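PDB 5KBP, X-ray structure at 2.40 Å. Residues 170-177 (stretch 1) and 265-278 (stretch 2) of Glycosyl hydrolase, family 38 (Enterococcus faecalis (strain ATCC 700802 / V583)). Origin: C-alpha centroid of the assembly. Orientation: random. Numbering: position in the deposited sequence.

Stretch 1, residues 170-177: SQYSEMWW
Stretch 2 (265-278) DYLKAVQEELPEDL

A leucine at the end of a turn can serve as the hub of a tertiary contact, and the packing of residues 265-278 against residues 170-177 of this family 38 glycosyl hydrolase is a compact example. At least 92 positions separate any two touching residues, and together the stretches bury 459 Å² of surface. Leu278 contributes 109 Å² of this, the largest share.

Its CA-to-CB bond points toward the opposing stretch, and with chi1 at -156° (t) and chi2 at 67° (p) the side chain places two methyls on different neighbours. Leu278 CD2 lies over a face of the Trp176 indole, 3.8 Å from the centroid of the five-membered ring and 22° off its normal, a CH-pi contact; the same methyl is 3.5 Å from Trp176 NE1 and 3.8 Å from Met175 CA. Leu278 CD1 approaches the backbone, 3.3 Å from Glu174 O, and lies 3.9 Å from Tyr172 CD2. Branching at CG is what lets one residue reach strand, indole and phenol together.

The strand, 174-177, is extended, with phi/psi near -119/143 at Glu174, -161/165 at Met175, -96/137 at Trp176 and -117/111 at Trp177. Register is set by Met175 and Leu278, whose CA atoms are 5.9 Å apart. The CA-to-CB bond of Met175 points away (side chain p, t, p), and its nearest atom to the other stretch is CA. The CA-to-CB bond of Trp176 runs sideways to the other stretch, but chi1 of -63° (m) and chi2 of 114° bring its ring nearer. Besides Leu278, the indole also packs against Leu274, Trp176 CZ2 lying 3.6 Å from Leu274 CD2. The CA-to-CB bond of Leu274 points toward the first stretch, with an off-well chi1 of -133° and chi2 of 52° (p).

Further along, the buried Glu174 (chi1 -58°, chi2 77°, chi3 -135°) presents its aliphatic portion to the helix that includes residues 265-270: Glu174 CG is 3.9 Å from Val270 CG2, with Val270 in the p rotamer. The CA-to-CB bond of Glu174 points toward the other stretch, and Glu174 OE1 lies 3.8 Å from Tyr266 OH (Tyr266 chi1 178°, chi2 72°). A glutamate suits this position because its methylenes can pack while its charged end finds polar company; OE2 is hydrogen-bonded elsewhere in the structure. Helical phi/psi values near -65/-40 and the bond from Val270 N to Tyr266 O (2.9 Å) define the backbone here.

Gln271 (-76/-11), Glu272 (-81/-26) and Glu273 (-117/42) lead to Leu274 (-84/130). Pro275 (-73/161) opens a type I turn that closes at Leu278, with Glu276 at -77/-21 and Asp277 at -89/24. This turn carries the polar edge. Asp277, chi1 70° (p) and chi2 -34°, starts sideways but brings its carboxylate to Tyr172, whose OH donates a 2.9 Å hydrogen bond to Asp277 OD2, near the ring plane. Tyr172 (phi/psi -126/163, chi1 -46°, chi2 -79°) thus joins both zones, its ring carbons packing on leucine and its hydroxyl bonding to the exposed Asp277. Two residues earlier, Ser170 OG donates to Tyr172 O at 2.8 Å, bracing the loop that carries the tyrosine.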

# COMPACT_ATOMS: atom_id res chain seq x y z
N SER A 170 -37.39 -19.13 11.56
CA SER A 170 -38.04 -19.87 10.49
C SER A 170 -38.08 -21.35 10.83
O SER A 170 -37.09 -21.91 11.33
CB SER A 170 -37.33 -19.66 9.15
OG SER A 170 -37.95 -20.41 8.12
N GLN A 171 -39.22 -21.99 10.57
CA GLN A 171 -39.32 -23.43 10.77
C GLN A 171 -38.41 -24.19 9.82
O GLN A 171 -37.99 -25.31 10.13
CB GLN A 171 -40.77 -23.89 10.58
CG GLN A 171 -41.72 -23.46 11.68
CD GLN A 171 -43.14 -23.92 11.42
OE1 GLN A 171 -43.59 -23.99 10.28
NE2 GLN A 171 -43.86 -24.26 12.49
N TYR A 172 -38.09 -23.60 8.67
CA TYR A 172 -37.35 -24.30 7.63
C TYR A 172 -36.12 -23.50 7.23
O TYR A 172 -36.00 -22.30 7.52
CB TYR A 172 -38.23 -24.54 6.40
CG TYR A 172 -39.60 -25.09 6.72
CD1 TYR A 172 -39.78 -26.44 7.01
CD2 TYR A 172 -40.72 -24.26 6.72
CE1 TYR A 172 -41.03 -26.94 7.31
CE2 TYR A 172 -41.97 -24.76 7.01
CZ TYR A 172 -42.12 -26.10 7.31
OH TYR A 172 -43.37 -26.60 7.60
N SER A 173 -35.19 -24.18 6.56
CA SER A 173 -34.01 -23.55 5.99
C SER A 173 -34.30 -22.84 4.68
O SER A 173 -33.38 -22.28 4.08
CB SER A 173 -32.91 -24.59 5.78
OG SER A 173 -33.41 -25.76 5.16
N GLU A 174 -35.55 -22.86 4.22
CA GLU A 174 -36.00 -22.08 3.08
C GLU A 174 -37.10 -21.13 3.56
O GLU A 174 -37.91 -21.49 4.42
CB GLU A 174 -36.54 -22.96 1.95
CG GLU A 174 -35.54 -23.98 1.41
CD GLU A 174 -35.39 -25.19 2.32
OE1 GLU A 174 -34.24 -25.61 2.56
OE2 GLU A 174 -36.42 -25.72 2.79
N MET A 175 -37.12 -19.92 3.00
CA MET A 175 -38.04 -18.90 3.48
C MET A 175 -38.20 -17.83 2.42
O MET A 175 -37.43 -17.74 1.46
CB MET A 175 -37.54 -18.29 4.80
CG MET A 175 -36.31 -17.41 4.64
SD MET A 175 -35.42 -17.14 6.18
CE MET A 175 -34.91 -18.81 6.56
N TRP A 176 -39.24 -17.01 2.59
CA TRP A 176 -39.43 -15.83 1.78
C TRP A 176 -38.86 -14.62 2.50
O TRP A 176 -39.03 -14.47 3.72
CB TRP A 176 -40.92 -15.60 1.48
CG TRP A 176 -41.54 -16.70 0.69
CD1 TRP A 176 -42.52 -17.56 1.11
CD2 TRP A 176 -41.23 -17.07 -0.66
NE1 TRP A 176 -42.84 -18.44 0.10
CE2 TRP A 176 -42.06 -18.16 -1.00
CE3 TRP A 176 -40.33 -16.59 -1.61
CZ2 TRP A 176 -42.01 -18.77 -2.25
CZ3 TRP A 176 -40.29 -17.20 -2.85
CH2 TRP A 176 -41.12 -18.28 -3.16
N TRP A 177 -38.16 -13.77 1.75
CA TRP A 177 -37.56 -12.56 2.30
C TRP A 177 -38.21 -11.36 1.62
O TRP A 177 -37.99 -11.13 0.42
CB TRP A 177 -36.05 -12.56 2.11
CG TRP A 177 -35.34 -11.56 2.96
CD1 TRP A 177 -35.91 -10.70 3.85
CD2 TRP A 177 -33.93 -11.32 3.01
NE1 TRP A 177 -34.94 -9.93 4.46
CE2 TRP A 177 -33.72 -10.29 3.96
CE3 TRP A 177 -32.83 -11.87 2.35
CZ2 TRP A 177 -32.45 -9.80 4.25
CZ3 TRP A 177 -31.57 -11.38 2.65
CH2 TRP A 177 -31.39 -10.36 3.59
N ASP A 265 -28.64 -25.65 -10.00
CA ASP A 265 -29.48 -26.84 -10.06
C ASP A 265 -30.29 -27.01 -8.77
O ASP A 265 -31.46 -27.41 -8.82
CB ASP A 265 -28.63 -28.08 -10.32
CG ASP A 265 -28.08 -28.11 -11.74
OD1 ASP A 265 -28.62 -27.39 -12.60
OD2 ASP A 265 -27.12 -28.87 -11.98
N TYR A 266 -29.68 -26.73 -7.62
CA TYR A 266 -30.40 -26.89 -6.35
C TYR A 266 -31.57 -25.91 -6.26
O TYR A 266 -32.68 -26.29 -5.89
CB TYR A 266 -29.45 -26.70 -5.17
CG TYR A 266 -30.14 -26.79 -3.83
CD1 TYR A 266 -30.59 -28.01 -3.34
CD2 TYR A 266 -30.35 -25.66 -3.05
CE1 TYR A 266 -31.22 -28.11 -2.11
CE2 TYR A 266 -30.98 -25.75 -1.82
CZ TYR A 266 -31.41 -26.97 -1.36
OH TYR A 266 -32.04 -27.07 -0.14
N LEU A 267 -31.33 -24.64 -6.59
CA LEU A 267 -32.37 -23.62 -6.49
C LEU A 267 -33.57 -23.97 -7.38
O LEU A 267 -34.72 -23.76 -6.98
CB LEU A 267 -31.81 -22.25 -6.86
CG LEU A 267 -30.96 -21.56 -5.80
CD1 LEU A 267 -30.29 -20.32 -6.37
CD2 LEU A 267 -31.81 -21.20 -4.59
N LYS A 268 -33.31 -24.49 -8.58
CA LYS A 268 -34.40 -24.87 -9.46
C LYS A 268 -35.21 -26.02 -8.87
O LYS A 268 -36.44 -26.05 -8.99
CB LYS A 268 -33.85 -25.25 -10.84
CG LYS A 268 -34.90 -25.80 -11.80
CD LYS A 268 -34.24 -26.48 -12.99
CE LYS A 268 -35.26 -27.25 -13.82
NZ LYS A 268 -34.59 -28.15 -14.80
N ALA A 269 -34.54 -26.96 -8.20
CA ALA A 269 -35.22 -28.15 -7.70
C ALA A 269 -35.98 -27.87 -6.41
O ALA A 269 -37.10 -28.35 -6.23
CB ALA A 269 -34.21 -29.28 -7.48
N VAL A 270 -35.40 -27.08 -5.49
CA VAL A 270 -36.02 -26.90 -4.18
C VAL A 270 -37.23 -25.98 -4.29
O VAL A 270 -38.24 -26.19 -3.60
CB VAL A 270 -34.98 -26.38 -3.17
CG1 VAL A 270 -34.43 -25.02 -3.57
CG2 VAL A 270 -35.59 -26.31 -1.77
N GLN A 271 -37.16 -24.96 -5.14
CA GLN A 271 -38.26 -24.01 -5.29
C GLN A 271 -39.43 -24.57 -6.08
O GLN A 271 -40.50 -23.95 -6.11
CB GLN A 271 -37.76 -22.72 -5.94
CG GLN A 271 -36.73 -21.96 -5.11
CD GLN A 271 -36.16 -20.76 -5.85
OE1 GLN A 271 -36.85 -19.76 -6.06
NE2 GLN A 271 -34.90 -20.86 -6.25
N GLU A 272 -39.25 -25.72 -6.74
CA GLU A 272 -40.33 -26.32 -7.50
C GLU A 272 -41.30 -27.09 -6.61
O GLU A 272 -42.47 -27.23 -6.95
CB GLU A 272 -39.75 -27.23 -8.58
CG GLU A 272 -40.71 -27.60 -9.70
CD GLU A 272 -39.99 -28.04 -10.95
OE1 GLU A 272 -40.20 -27.42 -12.02
OE2 GLU A 272 -39.19 -29.00 -10.88
N GLU A 273 -40.82 -27.57 -5.46
CA GLU A 273 -41.63 -28.32 -4.51
C GLU A 273 -41.73 -27.58 -3.18
O GLU A 273 -41.64 -28.17 -2.10
CB GLU A 273 -41.05 -29.72 -4.30
CG GLU A 273 -40.81 -30.48 -5.60
CD GLU A 273 -39.97 -31.73 -5.40
OE1 GLU A 273 -39.71 -32.09 -4.23
OE2 GLU A 273 -39.56 -32.34 -6.41
N LEU A 274 -41.94 -26.27 -3.25
CA LEU A 274 -41.98 -25.44 -2.05
C LEU A 274 -43.37 -25.49 -1.43
O LEU A 274 -44.36 -25.28 -2.13
CB LEU A 274 -41.60 -24.00 -2.40
CG LEU A 274 -40.58 -23.29 -1.50
CD1 LEU A 274 -39.32 -24.13 -1.35
CD2 LEU A 274 -40.25 -21.92 -2.08
N PRO A 275 -43.48 -25.75 -0.13
CA PRO A 275 -44.81 -25.81 0.50
C PRO A 275 -45.44 -24.44 0.64
O PRO A 275 -44.77 -23.40 0.61
CB PRO A 275 -44.52 -26.44 1.87
CG PRO A 275 -43.11 -26.07 2.15
CD PRO A 275 -42.40 -26.06 0.82
N GLU A 276 -46.76 -24.44 0.82
CA GLU A 276 -47.51 -23.19 0.92
C GLU A 276 -47.38 -22.52 2.28
O GLU A 276 -47.63 -21.32 2.38
CB GLU A 276 -48.99 -23.45 0.62
CG GLU A 276 -49.27 -23.92 -0.80
N ASP A 277 -47.00 -23.27 3.31
CA ASP A 277 -46.85 -22.72 4.66
C ASP A 277 -45.46 -22.16 4.92
O ASP A 277 -45.05 -22.07 6.08
CB ASP A 277 -47.20 -23.78 5.70
CG ASP A 277 -46.16 -24.89 5.77
OD1 ASP A 277 -45.60 -25.24 4.71
OD2 ASP A 277 -45.92 -25.40 6.88
N LEU A 278 -44.73 -21.79 3.87
CA LEU A 278 -43.37 -21.29 4.05
C LEU A 278 -43.38 -19.95 4.76
O LEU A 278 -44.18 -19.06 4.44
CB LEU A 278 -42.67 -21.17 2.69
CG LEU A 278 -41.15 -21.22 2.72
CD1 LEU A 278 -40.68 -22.61 3.14
CD2 LEU A 278 -40.56 -20.83 1.38